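Local coordinates for type I modular polyketide synthase (Streptomyces albus subsp. albus, PDB 6IYT), which probably loads an ethylmalonyl-type extender unit from coenzyme A during salinomycin assembly, through the acyltransferase domain of a polyketide synthase module, at residues R180-Q185 with R238-A243. Numbering follows the deposited sequence.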
loop_
_atom_site.group_PDB
_atom_site.type_symbol
_atom_site.label_atom_id
_atom_site.label_comp_id
_atom_site.label_asym_id
_atom_site.label_seq_id
_atom_site.Cartn_x
_atom_site.Cartn_y
_atom_site.Cartn_z
ATOM N N ARG A 180 -7.818 -8.573 16.878
ATOM C CA ARG A 180 -9.064 -9.217 16.511
ATOM C C ARG A 180 -9.412 -8.947 15.047
ATOM O O ARG A 180 -9.444 -7.799 14.621
ATOM C CB ARG A 180 -10.195 -8.716 17.424
ATOM C CG ARG A 180 -10.061 -9.233 18.857
ATOM C CD ARG A 180 -10.953 -8.502 19.831
ATOM N NE ARG A 180 -12.340 -8.473 19.418
ATOM C CZ ARG A 180 -13.262 -7.668 19.955
ATOM N NH1 ARG A 180 -14.474 -7.604 19.434
ATOM N NH2 ARG A 180 -12.987 -6.975 21.063
ATOM N N ILE A 181 -9.787 -9.994 14.311
ATOM C CA ILE A 181 -10.012 -9.859 12.871
ATOM C C ILE A 181 -11.146 -8.854 12.526
ATOM O O ILE A 181 -11.020 -8.095 11.597
ATOM C CB ILE A 181 -10.265 -11.238 12.197
ATOM C CG1 ILE A 181 -10.211 -11.106 10.695
ATOM C CG2 ILE A 181 -11.567 -11.834 12.655
ATOM C CD1 ILE A 181 -10.036 -12.420 9.977
ATOM N N GLU A 182 -12.164 -8.775 13.384
ATOM C CA GLU A 182 -13.336 -7.948 13.096
ATOM C C GLU A 182 -13.053 -6.472 13.438
ATOM O O GLU A 182 -13.765 -5.591 13.027
ATOM C CB GLU A 182 -14.550 -8.474 13.842
ATOM C CG GLU A 182 -14.491 -8.239 15.373
ATOM C CD GLU A 182 -13.792 -9.363 16.161
ATOM O OE1 GLU A 182 -12.890 -10.082 15.628
ATOM O OE2 GLU A 182 -14.089 -9.478 17.391
ATOM N N ILE A 183 -11.927 -6.240 14.095
ATOM C CA ILE A 183 -11.424 -4.873 14.381
ATOM C C ILE A 183 -10.386 -4.472 13.359
ATOM O O ILE A 183 -10.445 -3.368 12.777
ATOM C CB ILE A 183 -10.816 -4.793 15.780
ATOM C CG1 ILE A 183 -11.786 -5.349 16.860
ATOM C CG2 ILE A 183 -10.393 -3.353 16.085
ATOM C CD1 ILE A 183 -13.136 -4.713 16.881
ATOM N N LEU A 184 -9.470 -5.402 13.080
ATOM C CA LEU A 184 -8.369 -5.166 12.153
ATOM C C LEU A 184 -8.821 -4.862 10.726
ATOM O O LEU A 184 -8.291 -3.933 10.078
ATOM C CB LEU A 184 -7.439 -6.380 12.154
ATOM C CG LEU A 184 -6.193 -6.290 11.308
ATOM C CD1 LEU A 184 -5.358 -5.125 11.789
ATOM C CD2 LEU A 184 -5.408 -7.608 11.414
ATOM N N GLN A 185 -9.709 -5.688 10.165
ATOM C CA GLN A 185 -10.037 -5.500 8.744
ATOM C C GLN A 185 -10.653 -4.106 8.488
ATOM O O GLN A 185 -10.259 -3.430 7.573
ATOM C CB GLN A 185 -10.906 -6.611 8.206
ATOM C CG GLN A 185 -10.213 -7.958 8.201
ATOM C CD GLN A 185 -10.878 -8.978 7.279
ATOM O OE1 GLN A 185 -11.807 -8.656 6.537
ATOM N NE2 GLN A 185 -10.340 -10.185 7.262
ATOM N N ARG A 238 -18.431 -8.859 6.845
ATOM C CA ARG A 238 -17.697 -10.039 6.493
ATOM C C ARG A 238 -16.666 -10.417 7.552
ATOM O O ARG A 238 -16.561 -11.576 7.919
ATOM C CB ARG A 238 -17.052 -9.924 5.135
ATOM C CG ARG A 238 -16.788 -11.302 4.555
ATOM C CD ARG A 238 -16.363 -11.230 3.095
ATOM N NE ARG A 238 -15.025 -10.658 2.947
ATOM C CZ ARG A 238 -14.412 -10.538 1.772
ATOM N NH1 ARG A 238 -15.045 -10.904 0.674
ATOM N NH2 ARG A 238 -13.147 -10.103 1.704
ATOM N N SER A 239 -15.913 -9.433 8.069
ATOM C CA SER A 239 -14.920 -9.733 9.091
ATOM C C SER A 239 -15.565 -10.184 10.407
ATOM O O SER A 239 -15.044 -11.063 11.080
ATOM C CB SER A 239 -13.942 -8.565 9.313
ATOM O OG SER A 239 -14.573 -7.389 9.807
ATOM N N GLN A 240 -16.717 -9.620 10.742
ATOM C CA GLN A 240 -17.484 -10.104 11.919
ATOM C C GLN A 240 -17.949 -11.549 11.728
ATOM O O GLN A 240 -17.825 -12.382 12.634
ATOM C CB GLN A 240 -18.690 -9.217 12.181
ATOM C CG GLN A 240 -19.429 -9.575 13.463
ATOM C CD GLN A 240 -18.567 -9.425 14.694
ATOM O OE1 GLN A 240 -18.103 -8.302 15.022
ATOM N NE2 GLN A 240 -18.415 -10.503 15.448
ATOM N N LEU A 241 -18.380 -11.890 10.520
ATOM C CA LEU A 241 -18.814 -13.306 10.267
ATOM C C LEU A 241 -17.639 -14.244 10.468
ATOM O O LEU A 241 -17.754 -15.298 11.125
ATOM C CB LEU A 241 -19.369 -13.474 8.872
ATOM C CG LEU A 241 -19.803 -14.878 8.506
ATOM C CD1 LEU A 241 -20.934 -15.342 9.391
ATOM C CD2 LEU A 241 -20.192 -14.934 7.039
ATOM N N PHE A 242 -16.488 -13.837 9.962
ATOM C CA PHE A 242 -15.282 -14.640 10.108
ATOM C C PHE A 242 -14.863 -14.761 11.579
ATOM O O PHE A 242 -14.351 -15.819 11.999
ATOM C CB PHE A 242 -14.147 -14.054 9.276
ATOM C CG PHE A 242 -14.341 -14.203 7.801
ATOM C CD1 PHE A 242 -15.381 -14.955 7.300
ATOM C CD2 PHE A 242 -13.433 -13.656 6.913
ATOM C CE1 PHE A 242 -15.558 -15.107 5.930
ATOM C CE2 PHE A 242 -13.640 -13.766 5.530
ATOM C CZ PHE A 242 -14.655 -14.552 5.055
ATOM N N ALA A 243 -14.971 -13.671 12.329
ATOM C CA ALA A 243 -14.704 -13.701 13.791
ATOM C C ALA A 243 -15.628 -14.718 14.473
ATOM O O ALA A 243 -15.216 -15.440 15.405
ATOM C CB ALA A 243 -14.920 -12.315 14.403
HETATM O O HOH W 1 -16.353 -5.803 12.079
HETATM O O HOH W 2 -16.674 -10.517 17.758
HETATM O O HOH W 3 -12.826 -10.062 4.633
#
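With CG of Glu-182 placed between its own backbone N and carbonyl carbon (chi1 71°) and the chain then bent at chi2, the carboxylate lies over Ala-243, where OE1 comes to 3.3 Å from CB of Ala-243. Gln-240, itself bent at chi2, crosses this side chain obliquely, its OE1 3.6 Å from CG of Glu-182 and its amide plane 72° from the carboxylate. Instead of bonding directly, the two are bridged by a water that donates to OE2 of Glu-182 and accepts from NE2 of Gln-240, a nitrogen also bonded to Asp-244. Arg-180, at the N-cap position, grips the same OE2 side-on: NE and NH1 arrive from one face of the carboxylate, NH1 at 2.8 Å from OE2 of Glu-182.

Deeper in, Ser-239 and Glu-182 form the closest CA pair across the segments, at 4.7 Å. CB of Ser-239 rests against Gln-185, 3.5 Å from OE1 of that amide, while its OG bonds back to Val-235 O and Val-236 O of its own helix and takes a long water link to Glu-182 O. Alongside, CG2 of Ile-181 meets CB of Ala-243 at 3.8 Å. A third water donates to OE1 of Gln-185, 2.6 Å away, and accepts from NE of Arg-238, whose NH1 bonds Asn-369.

The contact joins the start of helix 181-200 to helix 228-245 within the acyltransferase domain, nearly antiparallel at 157° with short-segment axes 8.0 Å apart. Gln-185 also touches Gln-214, within the GxSxG of a probable nucleophile elbow. With no direct hydrogen bond between the segments, cohesion rests on longer side chains of helix 181-200 packed against the small Ser-239 and Ala-243 and on three water bridges, and the twofold arginine grip would probably stabilise Glu-182 as a carboxylate.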